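Local coordinates for galactose-binding like protein (Bacteroides thetaiotaomicron, PDB 7M1A), which is a SusE-like protein, seen here as its C-terminal galactose-binding-like domain with one bound calcium ion, and probably helps recognise or degrade glycans at the cell surface, at residues 6-11 with 58-63; 17-22 with 43-48; 27-32 with 171-176; 70-75 with 139-144. All coordinates share one frame; numbering follows the deposited sequence.

Interaction 1: residues 6-11 with 58-63; sequences TKFREM and FTFDLG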
# COMPACT_ATOMS: atom_id res chain seq x y z
N THR A 6 7.72 -10.10 -7.42
CA THR A 6 8.13 -9.96 -6.03
C THR A 6 8.67 -8.57 -5.71
O THR A 6 8.70 -8.18 -4.54
CB THR A 6 9.09 -11.07 -5.56
OG1 THR A 6 10.36 -10.81 -6.20
CG2 THR A 6 8.57 -12.48 -5.78
N LYS A 7 9.07 -7.83 -6.77
CA LYS A 7 9.63 -6.51 -6.65
C LYS A 7 8.57 -5.41 -6.76
O LYS A 7 8.83 -4.22 -6.54
CB LYS A 7 10.70 -6.28 -7.70
CG LYS A 7 11.85 -7.27 -7.56
CD LYS A 7 12.98 -6.94 -8.49
CE LYS A 7 14.14 -7.94 -8.36
NZ LYS A 7 14.58 -8.17 -6.94
N PHE A 8 7.34 -5.76 -7.19
CA PHE A 8 6.32 -4.68 -7.40
C PHE A 8 5.94 -4.09 -6.03
O PHE A 8 5.93 -4.80 -5.00
CB PHE A 8 5.04 -5.27 -8.06
CG PHE A 8 5.12 -5.66 -9.50
CD1 PHE A 8 6.34 -5.83 -10.18
CD2 PHE A 8 3.91 -5.87 -10.21
CE1 PHE A 8 6.36 -6.20 -11.52
CE2 PHE A 8 3.91 -6.27 -11.55
CZ PHE A 8 5.13 -6.47 -12.19
N ARG A 9 5.59 -2.81 -6.04
CA ARG A 9 5.20 -2.17 -4.80
C ARG A 9 4.01 -1.24 -5.00
O ARG A 9 3.96 -0.49 -6.01
CB ARG A 9 6.34 -1.30 -4.23
CG ARG A 9 7.55 -2.13 -3.86
CD ARG A 9 7.43 -2.95 -2.59
NE ARG A 9 8.62 -3.61 -2.22
CZ ARG A 9 8.93 -4.87 -2.54
NH1 ARG A 9 8.12 -5.60 -3.28
NH2 ARG A 9 10.06 -5.40 -2.13
N GLU A 10 3.04 -1.30 -4.08
CA GLU A 10 1.93 -0.35 -4.08
C GLU A 10 2.49 1.07 -3.86
O GLU A 10 3.49 1.25 -3.17
CB GLU A 10 0.97 -0.78 -2.96
CG GLU A 10 -0.26 0.05 -2.77
CD GLU A 10 -0.20 1.18 -1.79
OE1 GLU A 10 0.95 1.63 -1.52
OE2 GLU A 10 -1.25 1.70 -1.46
N MSE A 11 1.83 2.05 -4.51
CA MSE A 11 2.05 3.46 -4.20
C MSE A 11 0.70 4.09 -3.90
O MSE A 11 -0.36 3.52 -4.24
CB MSE A 11 2.74 4.14 -5.35
CG MSE A 11 4.12 3.57 -5.58
SE MSE A 11 5.13 4.55 -6.94
CE MSE A 11 5.48 6.13 -5.89
N PHE A 58 -5.13 4.27 -9.92
CA PHE A 58 -4.23 3.84 -8.84
C PHE A 58 -2.85 3.63 -9.47
O PHE A 58 -2.67 3.63 -10.70
CB PHE A 58 -4.79 2.58 -8.14
CG PHE A 58 -4.87 1.36 -8.99
CD1 PHE A 58 -3.78 0.53 -9.22
CD2 PHE A 58 -6.06 1.10 -9.69
CE1 PHE A 58 -3.84 -0.57 -10.06
CE2 PHE A 58 -6.13 0.00 -10.55
CZ PHE A 58 -5.03 -0.82 -10.79
N THR A 59 -1.84 3.55 -8.58
CA THR A 59 -0.46 3.73 -8.97
C THR A 59 0.38 2.63 -8.31
O THR A 59 0.20 2.30 -7.13
CB THR A 59 0.02 5.08 -8.45
OG1 THR A 59 -0.85 6.15 -8.87
CG2 THR A 59 1.42 5.42 -8.91
N PHE A 60 1.44 2.17 -9.00
CA PHE A 60 2.37 1.19 -8.42
C PHE A 60 3.72 1.28 -9.09
O PHE A 60 3.89 1.98 -10.07
CB PHE A 60 1.80 -0.23 -8.41
CG PHE A 60 1.44 -0.80 -9.75
CD1 PHE A 60 0.22 -0.48 -10.34
CD2 PHE A 60 2.29 -1.66 -10.46
CE1 PHE A 60 -0.19 -1.09 -11.55
CE2 PHE A 60 1.90 -2.23 -11.70
CZ PHE A 60 0.67 -1.95 -12.22
N ASP A 61 4.71 0.60 -8.51
CA ASP A 61 6.11 0.64 -8.88
C ASP A 61 6.44 -0.78 -9.32
O ASP A 61 6.23 -1.75 -8.55
CB ASP A 61 6.87 1.05 -7.63
CG ASP A 61 8.36 1.21 -7.71
OD1 ASP A 61 8.98 0.80 -8.70
OD2 ASP A 61 8.90 1.84 -6.77
N LEU A 62 7.05 -0.94 -10.50
CA LEU A 62 7.50 -2.25 -11.00
C LEU A 62 8.78 -2.70 -10.30
O LEU A 62 9.13 -3.89 -10.40
CB LEU A 62 7.75 -2.23 -12.53
CG LEU A 62 6.54 -1.84 -13.40
CD1 LEU A 62 6.96 -1.56 -14.83
CD2 LEU A 62 5.48 -2.95 -13.35
N GLY A 63 9.49 -1.78 -9.61
CA GLY A 63 10.70 -2.21 -8.92
C GLY A 63 11.91 -2.31 -9.85
O GLY A 63 13.00 -2.61 -9.37
O HOH W 1 -2.53 4.13 -5.78

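Interaction 2: residues 17-22 with 43-48; sequences SRVDSY and VGLHTG. With EDO (1,2-ethanediol), chain D; EDO (1,2-ethanediol), chain E.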
# COMPACT_ATOMS: atom_id res chain seq x y z
N SER A 17 -7.56 6.42 -6.09
CA SER A 17 -8.67 5.67 -5.52
C SER A 17 -8.10 4.64 -4.53
O SER A 17 -7.12 3.95 -4.82
CB SER A 17 -9.39 4.93 -6.62
OG SER A 17 -10.04 5.87 -7.48
N ARG A 18 -8.78 4.48 -3.39
CA ARG A 18 -8.50 3.34 -2.55
C ARG A 18 -9.02 2.08 -3.24
O ARG A 18 -10.01 2.12 -4.00
CB ARG A 18 -9.19 3.50 -1.19
CG ARG A 18 -8.53 4.64 -0.43
CD ARG A 18 -9.00 4.73 0.98
NE ARG A 18 -8.39 5.85 1.68
CZ ARG A 18 -7.46 5.79 2.61
NH1 ARG A 18 -6.80 4.66 2.83
NH2 ARG A 18 -7.14 6.91 3.21
N VAL A 19 -8.30 0.96 -3.05
CA VAL A 19 -8.64 -0.25 -3.82
C VAL A 19 -8.92 -1.44 -2.89
O VAL A 19 -8.71 -2.62 -3.26
CB VAL A 19 -7.55 -0.61 -4.86
CG1 VAL A 19 -7.35 0.53 -5.90
CG2 VAL A 19 -6.18 -0.87 -4.18
N ASP A 20 -9.31 -1.14 -1.64
CA ASP A 20 -9.37 -2.15 -0.57
C ASP A 20 -10.79 -2.52 -0.16
O ASP A 20 -10.97 -3.08 0.92
CB ASP A 20 -8.49 -1.72 0.62
CG ASP A 20 -7.02 -1.55 0.20
OD1 ASP A 20 -6.56 -1.95 -0.86
OD2 ASP A 20 -6.29 -1.03 1.02
N SER A 21 -11.76 -2.33 -1.07
CA SER A 21 -13.12 -2.78 -0.76
C SER A 21 -13.15 -4.32 -0.86
O SER A 21 -12.36 -4.95 -1.55
CB SER A 21 -14.11 -2.10 -1.69
OG SER A 21 -14.13 -0.70 -1.48
N TYR A 22 -14.11 -4.94 -0.16
CA TYR A 22 -14.32 -6.39 -0.24
C TYR A 22 -13.07 -7.17 0.14
O TYR A 22 -12.72 -8.19 -0.49
CB TYR A 22 -14.87 -6.83 -1.59
CG TYR A 22 -16.22 -6.24 -1.81
CD1 TYR A 22 -17.34 -6.86 -1.27
CD2 TYR A 22 -16.38 -5.10 -2.56
CE1 TYR A 22 -18.60 -6.32 -1.47
CE2 TYR A 22 -17.63 -4.57 -2.80
CZ TYR A 22 -18.75 -5.17 -2.24
OH TYR A 22 -20.00 -4.61 -2.38
N VAL A 43 -8.07 -12.15 -3.28
CA VAL A 43 -8.69 -12.31 -4.59
C VAL A 43 -8.33 -11.24 -5.61
O VAL A 43 -8.22 -11.53 -6.81
CB VAL A 43 -10.23 -12.43 -4.41
CG1 VAL A 43 -11.03 -12.40 -5.71
CG2 VAL A 43 -10.57 -13.68 -3.56
N GLY A 44 -8.19 -10.00 -5.15
CA GLY A 44 -7.92 -8.96 -6.12
C GLY A 44 -8.01 -7.60 -5.45
O GLY A 44 -7.90 -7.49 -4.20
N LEU A 45 -8.18 -6.54 -6.25
CA LEU A 45 -8.41 -5.23 -5.73
C LEU A 45 -9.80 -4.79 -6.15
O LEU A 45 -10.40 -5.34 -7.11
CB LEU A 45 -7.31 -4.22 -6.13
CG LEU A 45 -7.22 -3.82 -7.61
CD1 LEU A 45 -8.31 -2.85 -8.06
CD2 LEU A 45 -5.85 -3.17 -7.88
N HIS A 46 -10.33 -3.83 -5.38
CA HIS A 46 -11.69 -3.40 -5.65
C HIS A 46 -11.92 -2.01 -5.10
O HIS A 46 -11.67 -1.78 -3.92
CB HIS A 46 -12.65 -4.40 -4.96
CG HIS A 46 -14.05 -4.35 -5.47
ND1 HIS A 46 -14.79 -3.15 -5.61
CD2 HIS A 46 -14.85 -5.38 -5.84
CE1 HIS A 46 -15.99 -3.51 -6.09
NE2 HIS A 46 -16.03 -4.84 -6.24
N THR A 47 -12.34 -1.03 -5.93
CA THR A 47 -12.54 0.33 -5.44
C THR A 47 -13.90 0.58 -4.81
O THR A 47 -14.13 1.70 -4.35
CB THR A 47 -12.39 1.34 -6.60
OG1 THR A 47 -13.37 1.12 -7.61
CG2 THR A 47 -11.02 1.26 -7.25
N GLY A 48 -14.77 -0.47 -4.77
CA GLY A 48 -16.09 -0.28 -4.19
C GLY A 48 -17.14 0.04 -5.27
O GLY A 48 -16.95 -0.18 -6.47
C1 EDO D . -11.37 -7.82 -3.74
O1 EDO D . -11.34 -8.87 -2.80
C2 EDO D . -11.93 -8.42 -4.93
O2 EDO D . -13.32 -8.49 -4.74
C1 EDO E . -19.76 -5.06 -6.31
O1 EDO E . -18.57 -5.68 -6.73
C2 EDO E . -20.88 -6.06 -6.17
O2 EDO E . -20.24 -7.12 -5.56
O HOH W 2 -12.21 3.73 -4.06

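Interaction 3: residues 27-32 with 171-176; sequences EYVWNG and TELTFW. With CA (calcium ion), chain F.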
# COMPACT_ATOMS: atom_id res chain seq x y z
N GLU A 27 -1.72 -5.50 -3.65
CA GLU A 27 -0.71 -6.53 -3.85
C GLU A 27 -1.37 -7.82 -4.35
O GLU A 27 -0.68 -8.67 -4.87
CB GLU A 27 -0.03 -6.82 -2.50
CG GLU A 27 0.93 -5.71 -2.00
CD GLU A 27 0.33 -4.51 -1.34
OE1 GLU A 27 -0.92 -4.35 -1.22
OE2 GLU A 27 1.19 -3.70 -0.83
N TYR A 28 -2.69 -7.96 -4.18
CA TYR A 28 -3.32 -9.19 -4.67
C TYR A 28 -3.38 -9.28 -6.19
O TYR A 28 -3.69 -10.40 -6.69
CB TYR A 28 -4.73 -9.31 -4.05
CG TYR A 28 -4.79 -9.43 -2.54
CD1 TYR A 28 -3.69 -9.83 -1.77
CD2 TYR A 28 -5.96 -9.11 -1.86
CE1 TYR A 28 -3.80 -9.91 -0.40
CE2 TYR A 28 -6.11 -9.24 -0.48
CZ TYR A 28 -5.03 -9.70 0.23
OH TYR A 28 -5.11 -9.71 1.59
N VAL A 29 -3.15 -8.15 -6.91
CA VAL A 29 -3.18 -8.24 -8.38
C VAL A 29 -1.79 -8.50 -8.94
O VAL A 29 -1.64 -8.57 -10.14
CB VAL A 29 -3.87 -7.05 -9.06
CG1 VAL A 29 -5.29 -6.88 -8.52
CG2 VAL A 29 -3.05 -5.75 -9.03
N TRP A 30 -0.75 -8.76 -8.09
CA TRP A 30 0.53 -9.29 -8.56
C TRP A 30 1.02 -10.44 -7.68
O TRP A 30 2.21 -10.62 -7.57
CB TRP A 30 1.55 -8.15 -8.79
CG TRP A 30 1.85 -7.36 -7.55
CD1 TRP A 30 2.62 -7.74 -6.50
CD2 TRP A 30 1.50 -5.97 -7.36
NE1 TRP A 30 2.74 -6.68 -5.59
CE2 TRP A 30 2.08 -5.56 -6.10
CE3 TRP A 30 0.77 -5.01 -8.11
CZ2 TRP A 30 1.97 -4.28 -5.59
CZ3 TRP A 30 0.70 -3.73 -7.60
CH2 TRP A 30 1.30 -3.37 -6.40
N ASN A 31 0.07 -11.22 -7.16
CA ASN A 31 0.42 -12.38 -6.36
C ASN A 31 0.59 -13.65 -7.19
O ASN A 31 0.82 -14.67 -6.58
CB ASN A 31 -0.54 -12.49 -5.15
CG ASN A 31 -1.95 -12.91 -5.57
OD1 ASN A 31 -2.22 -13.08 -6.77
ND2 ASN A 31 -2.87 -12.92 -4.61
N GLY A 32 0.50 -13.59 -8.52
CA GLY A 32 0.68 -14.77 -9.39
C GLY A 32 -0.56 -15.66 -9.45
O GLY A 32 -0.43 -16.78 -10.00
N THR A 171 -8.46 -9.38 -10.70
CA THR A 171 -7.72 -10.33 -9.87
C THR A 171 -6.20 -10.30 -10.12
O THR A 171 -5.46 -10.66 -9.15
CB THR A 171 -8.25 -11.76 -9.99
OG1 THR A 171 -7.50 -12.62 -9.12
CG2 THR A 171 -8.13 -12.35 -11.40
N GLU A 172 -5.69 -10.02 -11.33
CA GLU A 172 -4.26 -10.16 -11.58
C GLU A 172 -3.91 -9.34 -12.81
O GLU A 172 -4.73 -9.23 -13.74
CB GLU A 172 -3.86 -11.64 -11.84
CG GLU A 172 -2.37 -11.93 -11.86
CD GLU A 172 -1.64 -11.74 -10.52
OE1 GLU A 172 -2.30 -11.59 -9.48
OE2 GLU A 172 -0.41 -11.84 -10.53
N LEU A 173 -2.67 -8.82 -12.84
CA LEU A 173 -2.11 -8.29 -14.07
C LEU A 173 -0.71 -8.86 -14.22
O LEU A 173 -0.14 -9.38 -13.25
CB LEU A 173 -2.18 -6.75 -14.13
CG LEU A 173 -1.74 -5.97 -12.89
CD1 LEU A 173 -0.24 -6.12 -12.71
CD2 LEU A 173 -2.15 -4.51 -13.07
N THR A 174 -0.16 -8.79 -15.45
CA THR A 174 1.20 -9.25 -15.68
C THR A 174 1.84 -8.29 -16.68
O THR A 174 1.19 -7.89 -17.65
CB THR A 174 1.20 -10.68 -16.27
OG1 THR A 174 0.52 -11.51 -15.30
CG2 THR A 174 2.60 -11.23 -16.46
N PHE A 175 3.13 -7.98 -16.45
CA PHE A 175 3.93 -7.26 -17.43
C PHE A 175 5.08 -8.17 -17.90
O PHE A 175 5.64 -8.95 -17.13
CB PHE A 175 4.61 -6.01 -16.89
CG PHE A 175 3.64 -4.90 -16.58
CD1 PHE A 175 2.85 -4.86 -15.41
CD2 PHE A 175 3.43 -3.93 -17.53
CE1 PHE A 175 1.92 -3.84 -15.21
CE2 PHE A 175 2.49 -2.91 -17.31
CZ PHE A 175 1.73 -2.84 -16.14
N TRP A 176 5.43 -8.04 -19.18
CA TRP A 176 6.62 -8.64 -19.75
C TRP A 176 7.50 -7.51 -20.31
O TRP A 176 6.94 -6.52 -20.75
CB TRP A 176 6.27 -9.71 -20.82
CG TRP A 176 5.52 -10.92 -20.38
CD1 TRP A 176 6.05 -12.16 -20.09
CD2 TRP A 176 4.10 -11.00 -20.10
NE1 TRP A 176 5.05 -12.98 -19.72
CE2 TRP A 176 3.84 -12.35 -19.73
CE3 TRP A 176 2.99 -10.12 -20.20
CZ2 TRP A 176 2.56 -12.83 -19.52
CZ3 TRP A 176 1.71 -10.61 -19.99
CH2 TRP A 176 1.49 -11.96 -19.64
CA CA F . -4.06 -12.15 -8.09
O HOH W 3 -5.53 -13.28 -6.65

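Interaction 4: residues 70-75 with 139-144; sequences RFALWA and GDQANV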
# COMPACT_ATOMS: atom_id res chain seq x y z
N ARG A 70 4.79 -6.56 -23.20
CA ARG A 70 3.41 -7.02 -23.19
C ARG A 70 2.79 -6.75 -21.83
O ARG A 70 3.50 -6.61 -20.79
CB ARG A 70 3.37 -8.54 -23.52
CG ARG A 70 3.93 -8.93 -24.88
CD ARG A 70 3.51 -10.33 -25.32
NE ARG A 70 2.15 -10.46 -25.85
CZ ARG A 70 1.10 -10.87 -25.16
NH1 ARG A 70 1.29 -11.48 -23.97
NH2 ARG A 70 -0.12 -10.89 -25.63
N PHE A 71 1.43 -6.70 -21.85
CA PHE A 71 0.61 -6.47 -20.68
C PHE A 71 -0.59 -7.40 -20.73
O PHE A 71 -1.15 -7.61 -21.83
CB PHE A 71 0.22 -4.98 -20.59
CG PHE A 71 -0.81 -4.69 -19.53
CD1 PHE A 71 -0.45 -4.59 -18.19
CD2 PHE A 71 -2.16 -4.66 -19.90
CE1 PHE A 71 -1.45 -4.29 -17.27
CE2 PHE A 71 -3.11 -4.34 -18.97
CZ PHE A 71 -2.77 -4.16 -17.67
N ALA A 72 -0.99 -7.94 -19.60
CA ALA A 72 -2.22 -8.72 -19.52
C ALA A 72 -2.96 -8.38 -18.25
O ALA A 72 -2.34 -8.07 -17.23
CB ALA A 72 -1.96 -10.23 -19.68
N LEU A 73 -4.28 -8.56 -18.21
CA LEU A 73 -5.10 -8.27 -17.07
C LEU A 73 -6.26 -9.27 -17.06
O LEU A 73 -6.89 -9.45 -18.12
CB LEU A 73 -5.59 -6.83 -17.05
CG LEU A 73 -6.44 -6.38 -15.83
CD1 LEU A 73 -6.15 -4.90 -15.50
CD2 LEU A 73 -7.96 -6.61 -16.06
N TRP A 74 -6.59 -9.80 -15.88
CA TRP A 74 -7.68 -10.76 -15.71
C TRP A 74 -8.73 -10.17 -14.76
O TRP A 74 -8.40 -9.80 -13.64
CB TRP A 74 -7.19 -12.11 -15.10
CG TRP A 74 -6.34 -12.85 -16.09
CD1 TRP A 74 -6.76 -13.88 -16.88
CD2 TRP A 74 -4.93 -12.64 -16.43
NE1 TRP A 74 -5.72 -14.35 -17.65
CE2 TRP A 74 -4.56 -13.63 -17.37
CE3 TRP A 74 -3.88 -11.87 -15.94
CZ2 TRP A 74 -3.29 -13.79 -17.90
CZ3 TRP A 74 -2.59 -11.99 -16.44
CH2 TRP A 74 -2.30 -12.93 -17.44
N ALA A 75 -9.98 -10.29 -15.14
CA ALA A 75 -11.14 -10.09 -14.29
C ALA A 75 -11.23 -11.22 -13.24
O ALA A 75 -10.72 -12.34 -13.44
CB ALA A 75 -12.41 -10.02 -15.14
N GLY A 139 -7.60 -13.64 -20.50
CA GLY A 139 -7.27 -12.29 -20.05
C GLY A 139 -7.18 -11.26 -21.20
O GLY A 139 -6.90 -11.67 -22.34
N ASP A 140 -7.32 -9.96 -20.90
CA ASP A 140 -6.98 -8.96 -21.89
C ASP A 140 -5.47 -9.04 -22.14
O ASP A 140 -4.71 -9.27 -21.19
CB ASP A 140 -7.35 -7.59 -21.33
CG ASP A 140 -8.86 -7.40 -21.25
OD1 ASP A 140 -9.61 -7.99 -22.11
OD2 ASP A 140 -9.26 -6.50 -20.42
N GLN A 141 -5.05 -8.88 -23.37
CA GLN A 141 -3.67 -9.12 -23.85
C GLN A 141 -3.27 -7.94 -24.75
O GLN A 141 -4.03 -7.56 -25.66
CB GLN A 141 -3.59 -10.35 -24.76
CG GLN A 141 -3.86 -11.65 -24.00
CD GLN A 141 -2.74 -12.03 -23.05
OE1 GLN A 141 -1.57 -11.82 -23.38
NE2 GLN A 141 -3.03 -12.76 -21.98
N ALA A 142 -2.10 -7.34 -24.56
CA ALA A 142 -1.66 -6.28 -25.46
C ALA A 142 -0.15 -6.31 -25.62
O ALA A 142 0.54 -6.63 -24.66
CB ALA A 142 -2.10 -4.97 -24.95
N ASN A 143 0.31 -5.99 -26.83
CA ASN A 143 1.72 -5.68 -27.02
C ASN A 143 1.92 -4.18 -26.83
O ASN A 143 1.14 -3.36 -27.26
CB ASN A 143 2.08 -6.01 -28.49
CG ASN A 143 1.97 -7.52 -28.71
OD1 ASN A 143 2.30 -8.37 -27.86
ND2 ASN A 143 1.52 -7.94 -29.89
N VAL A 144 3.01 -3.83 -26.14
CA VAL A 144 3.33 -2.40 -25.94
C VAL A 144 4.16 -1.91 -27.10
O VAL A 144 5.14 -2.57 -27.43
CB VAL A 144 4.07 -2.33 -24.59
CG1 VAL A 144 4.57 -0.91 -24.38
CG2 VAL A 144 3.26 -2.79 -23.38

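Interaction 1: residues 6-11 with 58-63
Phe8 and Leu62 lie side by side and point the same way, with Leu62 CD2 over one face of the Phe8 ring, 4.0 Å from the ring centroid in a CH-pi contact offset toward the rim. Phe8 CG stands anti to its own carbonyl carbon, beside the backbone N (chi1 -73°), and in the ring it carries CD1 lies 3.4 Å from Leu62 O. Trp30 meets the same ring edge-to-face, so this apolar side is densely filled. An alanine here would probably leave Leu62 CD2 and Trp30 facing a gap where the ring had been. Beside it the strands 9-11 and 58-62 run antiparallel: Arg9 N donates to Asp61 O at 2.8 Å, and Asp61 N returns a bond to Arg9 O. Looser parts flank this pairing. At one end a water bridges Met11 O and Thr59 N; at the other, exposed Lys7 carries its ammonium off from strand 58-62, and Gly63 sits where a side chain would strike Lys7 O. The selenium SE of Met11, a selenomethionine, rests 4.0 Å from Asp61 CB. Arg9 and Asp61 face the second subunit: Arg9 meets Glu99 and Asp61 of that subunit, while Asp61 also pairs with Arg152 of its own. The chemistry thus divides by face: aromatic and aliphatic groups suit the domain core, whereas reciprocal charges suit a buried dimer interface.

Interaction 2: residues 17-22 with 43-48
The His46 ring carries Tyr22 CD2 over the centre of one face, and polar groups meet its edge in the ring plane. The tyrosine and imidazole planes are inclined at 47°, with Tyr22 CD2 3.6 Å from His46 CD2. At the edge, His46 ND1 accepts a 2.8 Å hydrogen bond from Gly48 N, while His46 NE2 donates to O1 of an ethanediol, probably left from crystallisation. Histidine suits the place because one flat group offers an acceptor, a donor and a face; its CG, anti to the backbone N (chi1 -163°), lies 3.8 Å from Tyr22 CD2. An alanine in its place would probably deprive Gly48 N of its acceptor and leave the Tyr22 ring free to turn. Gly48 itself must lack a side chain, since a CB would collide with Ser21 OG. The backbones join at one bridge, with His46 N to Val19 O at 2.9 Å and Ser21 N to His46 O. On the inner side Val19 CB lies 3.8 Å from Leu45 CB, and Val19 CG1 touches Thr47 CG2. A water donates to both Arg18 O and Thr47 O, joining the two backbones. Strand 45-46 is an outermost strand of the four-stranded sheet, bonded to strand 169-176 through Leu45 and Phe170; the loop 17-22 runs across residues 45-48, their end-to-end directions 94° apart, while Val19 and Leu45 both reach Phe58 of strand 56-66.

Interaction 3: residues 27-32 with 171-176
Tyr28 O and Thr171 O, 3.0 Å apart, are held together by a calcium ion that ties the loop 27-32 to the start of strand 172-176, a site of the kind often found in galactose-binding-like beta sandwiches. Tyr28 O binds the metal at 2.3 Å, and Thr171 O and Glu172 OE1 do so at the same length. Asn31 OD1, a water and Arg33 O complete six ligands, so three main-chain carbonyls, a side-chain amide, one carboxylate and a water share the work, all hard oxygen donors that suit calcium. The amide of Asn31 and the carboxylate of Glu172 are turned only 15° from each other, nearly parallel. Behind this shell, Glu172 OE2 accepts from Gly32 N at 2.8 Å, the donor standing above the carboxylate plane, and also takes a salt bridge from Lys5. With both oxygens engaged, the carboxylate is kept from rotating, and the charges of calcium and Lys5 would probably stabilise its anionic form. The Glu172 chain bends at chi2 (66°), which turns CD back toward the loop. Gly32 has a positive phi that glycine adopts easily. Asn31 ND2 is steadied by Gly42 O, and Thr171 OG1 by Val43 O and Ser35 N. Thr171 and Glu172 form a classic beta bulge opposite Trp74. Further out, Leu173 N donates to Val29 O at 2.9 Å, attaching the 3-10 turn at Val29 to the strand. On the core side Val29 CG2 rests 4.1 Å from Leu173 CG.

Interaction 4: residues 70-75 with 139-144
Gln141 OE1 is gripped end-on by two nitrogens of Arg70, NH2 at 2.8 Å and NH1 at 2.9 Å, across an antiparallel strand pair at the border of the four-stranded sheet of this beta sandwich. The amide and guanidinium planes are nearly coplanar, 6° apart; NH2 lies in the carbonyl plane on a lone pair of the oxygen, while NH1 stands nearly along the C=O axis. The third nitrogen is used too: Arg70 NE donates to Asn143 OD1 at 2.9 Å, with the Asn143 amide turned steeply against the guanidinium. A bend at chi3 (79°) turns Arg70 NE back toward the neighbouring strand. Three bonds thus fix its rotation, and amide oxygens supply acceptors for all three nitrogens at this partly exposed edge. Gln141 NE2 passes 3.6 Å from Ala72 CB and is anchored by Ile138 O; a small residue at Ala72 allows the glutamine to fold across it.

Beneath, regular ladder bonds join Phe71 with Ala142 and Leu73 with Asp140. These four side chains face the opposing sheet, where Phe71 and Leu73 meet strand 88-96 and Phe71 also meets strand 110-116. Asp140 is the polar exception, its carboxylate satisfied by Tyr91 OH and Asn117 ND2. Trp74, which also packs on Thr174, lies against Gly139, the first residue beyond helix 130-138, with positive phi. Any CB on Gly139 would strike Trp74 NE1; instead its CA sits over the five-membered ring, 3.8 Å from the centroid and 23° off the normal.

Interactions 1 and 3 are buried, while interactions 2 and 4 are only partly so. Interactions 2, 3 and 4 all draw on the four-stranded sheet: 2 and 4 involve its two outermost strands and lie on opposite sides of the chain's centre, and 3 uses strand 169-176 between them, with Glu172 O bonded to Trp74 N. Interaction 1 belongs to the other sheet, yet meets interaction 3 through Trp30 and interaction 2 through Phe58. Chemistry follows place: interaction 3 relies on a metal, interaction 4 on surface amides around an arginine, interaction 2 on an imidazole and loop bonds, and interaction 1 on core rings backed by charges between subunits.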